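Local coordinates for IroE protein (Escherichia coli, PDB 2GZS) that hydrolyses the trilactone ring of the siderophore enterobactin and its C-glucosylated forms, preferring the iron-free molecules and typically cutting once to give linear trimers, at residues Val189-Glu203 with Leu230-Phe242. Sequence-based numbering, arbitrary orientation.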
loop_
_atom_site.group_PDB
_atom_site.type_symbol
_atom_site.label_atom_id
_atom_site.label_comp_id
_atom_site.label_asym_id
_atom_site.label_seq_id
_atom_site.Cartn_x
_atom_site.Cartn_y
_atom_site.Cartn_z
ATOM N N VAL A 189 -14.659 8.381 12.349
ATOM C CA VAL A 189 -13.727 8.166 13.453
ATOM C C VAL A 189 -13.800 9.253 14.491
ATOM O O VAL A 189 -14.234 10.387 14.274
ATOM C CB VAL A 189 -12.262 8.167 12.937
ATOM C CG1 VAL A 189 -12.002 6.996 12.025
ATOM C CG2 VAL A 189 -12.000 9.484 12.252
ATOM N N GLU A 190 -13.363 8.924 15.717
ATOM C CA GLU A 190 -13.404 9.964 16.759
ATOM C C GLU A 190 -12.375 11.059 16.568
ATOM O O GLU A 190 -11.307 10.745 15.992
ATOM C CB GLU A 190 -13.125 9.292 18.119
ATOM C CG GLU A 190 -14.156 8.252 18.517
ATOM C CD GLU A 190 -13.824 6.892 17.923
ATOM O OE1 GLU A 190 -12.943 6.780 17.026
ATOM O OE2 GLU A 190 -14.474 5.913 18.366
ATOM N N PRO A 191 -12.631 12.282 16.975
ATOM C CA PRO A 191 -11.659 13.375 16.881
ATOM C C PRO A 191 -10.324 12.975 17.475
ATOM O O PRO A 191 -10.338 12.382 18.567
ATOM C CB PRO A 191 -12.266 14.541 17.672
ATOM C CG PRO A 191 -13.739 14.300 17.350
ATOM C CD PRO A 191 -13.925 12.818 17.527
ATOM N N LEU A 192 -9.255 13.308 16.797
ATOM C CA LEU A 192 -7.874 13.289 17.281
ATOM C C LEU A 192 -7.283 11.891 17.356
ATOM O O LEU A 192 -6.067 11.788 17.337
ATOM C CB LEU A 192 -7.778 13.975 18.667
ATOM C CG LEU A 192 -8.260 15.430 18.658
ATOM C CD1 LEU A 192 -7.754 16.109 19.946
ATOM C CD2 LEU A 192 -7.851 16.216 17.428
ATOM N N GLN A 193 -8.051 10.824 17.410
ATOM C CA GLN A 193 -7.405 9.517 17.641
ATOM C C GLN A 193 -6.632 9.072 16.424
ATOM O O GLN A 193 -5.752 8.204 16.474
ATOM C CB GLN A 193 -8.517 8.517 17.981
ATOM C CG GLN A 193 -8.130 7.054 18.088
ATOM C CD GLN A 193 -7.296 6.837 19.382
ATOM O OE1 GLN A 193 -6.388 7.579 19.738
ATOM N NE2 GLN A 193 -7.683 5.772 20.059
ATOM N N PHE A 194 -6.932 9.609 15.219
ATOM C CA PHE A 194 -6.230 9.179 14.018
ATOM C C PHE A 194 -5.218 10.197 13.570
ATOM O O PHE A 194 -4.727 10.174 12.426
ATOM C CB PHE A 194 -7.296 8.907 12.895
ATOM C CG PHE A 194 -8.076 7.634 13.229
ATOM C CD1 PHE A 194 -7.860 6.444 12.562
ATOM C CD2 PHE A 194 -9.014 7.638 14.257
ATOM C CE1 PHE A 194 -8.513 5.286 12.888
ATOM C CE2 PHE A 194 -9.675 6.502 14.641
ATOM C CZ PHE A 194 -9.434 5.302 13.964
ATOM N N CYS A 195 -4.888 11.143 14.485
ATOM C CA CYS A 195 -3.937 12.198 14.135
ATOM C C CYS A 195 -2.544 11.710 13.765
ATOM O O CYS A 195 -1.826 12.439 13.060
ATOM C CB CYS A 195 -3.856 13.244 15.247
ATOM S SG CYS A 195 -3.222 12.639 16.837
ATOM N N THR A 196 -2.102 10.549 14.203
ATOM C CA THR A 196 -0.754 10.117 13.786
ATOM C C THR A 196 -0.745 9.259 12.534
ATOM O O THR A 196 0.242 8.617 12.187
ATOM C CB THR A 196 -0.169 9.273 14.929
ATOM O OG1 THR A 196 -1.014 8.141 15.204
ATOM C CG2 THR A 196 -0.151 10.066 16.225
ATOM N N LYS A 197 -1.847 9.143 11.818
ATOM C CA LYS A 197 -1.993 8.293 10.646
ATOM C C LYS A 197 -2.343 9.154 9.426
ATOM O O LYS A 197 -3.498 9.564 9.293
ATOM C CB LYS A 197 -3.083 7.225 10.791
ATOM C CG LYS A 197 -2.722 6.247 11.896
ATOM C CD LYS A 197 -3.590 4.991 11.925
ATOM C CE LYS A 197 -4.556 4.866 13.064
ATOM N NZ LYS A 197 -5.461 3.665 12.925
ATOM N N HIS A 198 -1.328 9.439 8.589
ATOM C CA HIS A 198 -1.515 10.246 7.389
ATOM C C HIS A 198 -2.268 9.481 6.318
ATOM O O HIS A 198 -1.896 8.321 6.101
ATOM C CB HIS A 198 -0.132 10.573 6.782
ATOM C CG HIS A 198 -0.159 11.148 5.419
ATOM N ND1 HIS A 198 -0.818 12.357 5.153
ATOM C CD2 HIS A 198 0.412 10.734 4.261
ATOM C CE1 HIS A 198 -0.659 12.639 3.859
ATOM N NE2 HIS A 198 0.064 11.685 3.303
ATOM N N LEU A 199 -3.280 10.104 5.723
ATOM C CA LEU A 199 -4.048 9.332 4.729
ATOM C C LEU A 199 -3.939 10.062 3.404
ATOM O O LEU A 199 -4.235 11.260 3.338
ATOM C CB LEU A 199 -5.517 9.272 5.167
ATOM C CG LEU A 199 -6.419 8.581 4.142
ATOM C CD1 LEU A 199 -6.008 7.139 3.910
ATOM C CD2 LEU A 199 -7.869 8.744 4.663
ATOM N N ALA A 200 -3.525 9.394 2.368
ATOM C CA ALA A 200 -3.385 9.964 1.033
ATOM C C ALA A 200 -4.325 9.181 0.115
ATOM O O ALA A 200 -4.053 8.014 -0.187
ATOM C CB ALA A 200 -1.957 9.871 0.516
ATOM N N ILE A 201 -5.413 9.830 -0.329
ATOM C CA ILE A 201 -6.298 9.184 -1.294
ATOM C C ILE A 201 -5.881 9.580 -2.705
ATOM O O ILE A 201 -5.596 10.772 -2.924
ATOM C CB ILE A 201 -7.770 9.592 -1.045
ATOM C CG1 ILE A 201 -8.193 9.194 0.381
ATOM C CG2 ILE A 201 -8.681 8.994 -2.090
ATOM C CD1 ILE A 201 -9.606 9.661 0.725
HETATM N N MSE A 202 -5.761 8.610 -3.590
HETATM C CA MSE A 202 -5.178 8.807 -4.887
HETATM C C MSE A 202 -6.205 8.326 -5.900
HETATM O O MSE A 202 -6.624 7.171 -5.830
HETATM C CB MSE A 202 -3.872 8.028 -5.042
HETATM C CG MSE A 202 -2.901 8.209 -3.822
HETATM SE SE MSE A 202 -1.257 7.256 -3.964
HETATM C CE MSE A 202 -0.228 8.683 -4.705
ATOM N N GLU A 203 -6.610 9.200 -6.827
ATOM C CA GLU A 203 -7.604 8.746 -7.790
ATOM C C GLU A 203 -7.219 9.269 -9.175
ATOM O O GLU A 203 -6.499 10.254 -9.257
ATOM C CB GLU A 203 -9.027 9.274 -7.453
ATOM C CG GLU A 203 -9.617 8.611 -6.207
ATOM C CD GLU A 203 -10.213 7.251 -6.464
ATOM O OE1 GLU A 203 -10.343 6.793 -7.642
ATOM O OE2 GLU A 203 -10.630 6.555 -5.492
ATOM N N LEU A 230 -12.207 14.871 7.864
ATOM C CA LEU A 230 -11.009 14.333 8.546
ATOM C C LEU A 230 -10.166 15.451 9.098
ATOM O O LEU A 230 -9.640 15.373 10.232
ATOM C CB LEU A 230 -10.220 13.476 7.573
ATOM C CG LEU A 230 -10.889 12.124 7.224
ATOM C CD1 LEU A 230 -10.021 11.328 6.277
ATOM C CD2 LEU A 230 -11.180 11.345 8.516
ATOM N N LYS A 231 -10.021 16.547 8.381
ATOM C CA LYS A 231 -9.267 17.688 8.919
ATOM C C LYS A 231 -9.858 18.206 10.203
ATOM O O LYS A 231 -9.124 18.499 11.153
ATOM C CB LYS A 231 -9.353 18.808 7.859
ATOM C CG LYS A 231 -8.116 18.822 6.978
ATOM C CD LYS A 231 -8.007 17.648 6.023
ATOM C CE LYS A 231 -8.364 18.138 4.628
ATOM N NZ LYS A 231 -7.182 18.363 3.760
ATOM N N ASP A 232 -11.208 18.278 10.187
ATOM C CA ASP A 232 -11.865 18.705 11.412
ATOM C C ASP A 232 -11.574 17.743 12.585
ATOM O O ASP A 232 -11.562 18.175 13.759
ATOM C CB ASP A 232 -13.393 18.787 11.223
ATOM C CG ASP A 232 -13.910 19.978 10.462
ATOM O OD1 ASP A 232 -13.122 20.922 10.236
ATOM O OD2 ASP A 232 -15.106 19.971 10.078
ATOM N N LYS A 233 -11.369 16.481 12.260
ATOM C CA LYS A 233 -11.079 15.479 13.270
ATOM C C LYS A 233 -9.588 15.389 13.575
ATOM O O LYS A 233 -9.180 14.440 14.272
ATOM C CB LYS A 233 -11.656 14.134 12.797
ATOM C CG LYS A 233 -13.187 14.302 12.897
ATOM C CD LYS A 233 -13.941 13.069 12.465
ATOM C CE LYS A 233 -15.392 13.210 12.959
ATOM N NZ LYS A 233 -16.065 11.914 12.806
ATOM N N GLY A 234 -8.787 16.297 13.008
ATOM C CA GLY A 234 -7.371 16.352 13.398
ATOM C C GLY A 234 -6.458 15.489 12.557
ATOM O O GLY A 234 -5.272 15.252 12.863
ATOM N N VAL A 235 -6.935 14.966 11.413
ATOM C CA VAL A 235 -6.194 14.076 10.550
ATOM C C VAL A 235 -5.506 14.809 9.400
ATOM O O VAL A 235 -6.122 15.688 8.811
ATOM C CB VAL A 235 -7.140 13.013 9.919
ATOM C CG1 VAL A 235 -6.450 12.153 8.884
ATOM C CG2 VAL A 235 -7.787 12.124 10.982
ATOM N N ASN A 236 -4.263 14.419 9.116
ATOM C CA ASN A 236 -3.560 14.906 7.928
ATOM C C ASN A 236 -4.036 14.045 6.757
ATOM O O ASN A 236 -3.514 12.928 6.629
ATOM C CB ASN A 236 -2.056 14.733 8.148
ATOM C CG ASN A 236 -1.150 15.238 7.037
ATOM O OD1 ASN A 236 -1.601 15.599 5.962
ATOM N ND2 ASN A 236 0.150 15.267 7.327
ATOM N N ALA A 237 -4.979 14.554 5.991
ATOM C CA ALA A 237 -5.502 13.765 4.846
ATOM C C ALA A 237 -5.345 14.595 3.577
ATOM O O ALA A 237 -5.628 15.805 3.635
ATOM C CB ALA A 237 -6.954 13.442 5.011
ATOM N N VAL A 238 -4.939 14.013 2.485
ATOM C CA VAL A 238 -4.677 14.721 1.262
ATOM C C VAL A 238 -5.214 13.914 0.101
ATOM O O VAL A 238 -5.440 12.702 0.216
ATOM C CB VAL A 238 -3.174 14.981 1.040
ATOM C CG1 VAL A 238 -2.569 15.750 2.230
ATOM C CG2 VAL A 238 -2.376 13.711 0.875
ATOM N N PHE A 239 -5.380 14.606 -1.025
ATOM C CA PHE A 239 -5.829 13.973 -2.247
ATOM C C PHE A 239 -4.791 14.116 -3.367
ATOM O O PHE A 239 -4.307 15.237 -3.604
ATOM C CB PHE A 239 -7.156 14.636 -2.657
ATOM C CG PHE A 239 -7.720 14.214 -3.983
ATOM C CD1 PHE A 239 -7.797 12.846 -4.234
ATOM C CD2 PHE A 239 -8.151 15.155 -4.925
ATOM C CE1 PHE A 239 -8.321 12.377 -5.419
ATOM C CE2 PHE A 239 -8.685 14.646 -6.095
ATOM C CZ PHE A 239 -8.781 13.299 -6.341
ATOM N N TRP A 240 -4.410 13.075 -4.029
ATOM C CA TRP A 240 -3.541 13.091 -5.207
ATOM C C TRP A 240 -4.419 12.764 -6.412
ATOM O O TRP A 240 -5.011 11.685 -6.473
ATOM C CB TRP A 240 -2.441 12.052 -5.096
ATOM C CG TRP A 240 -1.386 12.286 -4.040
ATOM C CD1 TRP A 240 -1.414 11.955 -2.721
ATOM C CD2 TRP A 240 -0.134 12.934 -4.286
ATOM N NE1 TRP A 240 -0.245 12.354 -2.109
ATOM C CE2 TRP A 240 0.540 12.952 -3.069
ATOM C CE3 TRP A 240 0.396 13.471 -5.472
ATOM C CZ2 TRP A 240 1.810 13.520 -2.991
ATOM C CZ3 TRP A 240 1.673 14.042 -5.373
ATOM C CH2 TRP A 240 2.306 14.046 -4.150
ATOM N N ASP A 241 -4.496 13.695 -7.344
ATOM C CA ASP A 241 -5.305 13.492 -8.541
ATOM C C ASP A 241 -4.447 13.207 -9.759
ATOM O O ASP A 241 -3.430 13.932 -9.964
ATOM C CB ASP A 241 -6.085 14.784 -8.818
ATOM C CG ASP A 241 -7.230 14.568 -9.777
ATOM O OD1 ASP A 241 -7.503 13.453 -10.223
ATOM O OD2 ASP A 241 -7.866 15.636 -10.016
ATOM N N PHE A 242 -4.719 12.201 -10.542
ATOM C CA PHE A 242 -4.027 11.908 -11.765
ATOM C C PHE A 242 -5.043 11.914 -12.911
ATOM O O PHE A 242 -5.550 10.845 -13.235
ATOM C CB PHE A 242 -3.337 10.524 -11.678
ATOM C CG PHE A 242 -2.332 10.516 -10.528
ATOM C CD1 PHE A 242 -1.026 10.964 -10.681
ATOM C CD2 PHE A 242 -2.708 10.067 -9.270
ATOM C CE1 PHE A 242 -0.158 10.957 -9.596
ATOM C CE2 PHE A 242 -1.820 10.039 -8.203
ATOM C CZ PHE A 242 -0.517 10.481 -8.352
HETATM O O HOH W 1 -9.097 11.445 14.343
HETATM O O HOH W 2 -3.064 12.187 10.330
HETATM O O HOH W 3 -2.509 15.263 12.215
HETATM O O HOH W 4 0.886 12.381 0.665
#
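Met202 and Trp240 lie side by side where the last two parallel strands of the alpha/beta-hydrolase sheet, 198-203 and 237-241, pair at one sheet edge. Leu199, Ile201 and Glu203 each give their N-H to Asn236, Val238 and Trp240 and accept one from the residue two further on, the alternation of a parallel pair. Met202, a selenomethionine bent at chi3 (94°), sets its CE methyl over the Trp240 indole, 4.1 Å from the centroid of the five-membered ring, a CH-pi contact; the selenium sits obliquely in a Met-aromatic contact. Ala200 CB meets the indole edge, 3.9 Å from Trp240 CD1. A water in the indole plane accepts a hydrogen bond from Trp240 NE1 at 3.0 Å and links it to His198 NE2. On the other sheet face the Phe239 ring, its CG anti to the backbone N (chi1 174°), presents CE1 edge-on to Glu203 CB at 3.8 Å. Glu203 OE1 hydrogen-bonds Ser174 OG; the Glu203 side chain is about 9 Å from those of active-site Ser149 and His247. Helix 219-232 covers this face, with Leu230 CD1 against Leu199 CD2, and ends in a Schellman motif with Gly234 at C', before strand 237-241. Lys233 O accepts from Leu192 N at 2.8 Å and from a water that also donates to Glu190 O. The extended Lys233 side chain passes Val189 CG2, and its NZ donates to Val189 O at 2.8 Å and to Thr187 O.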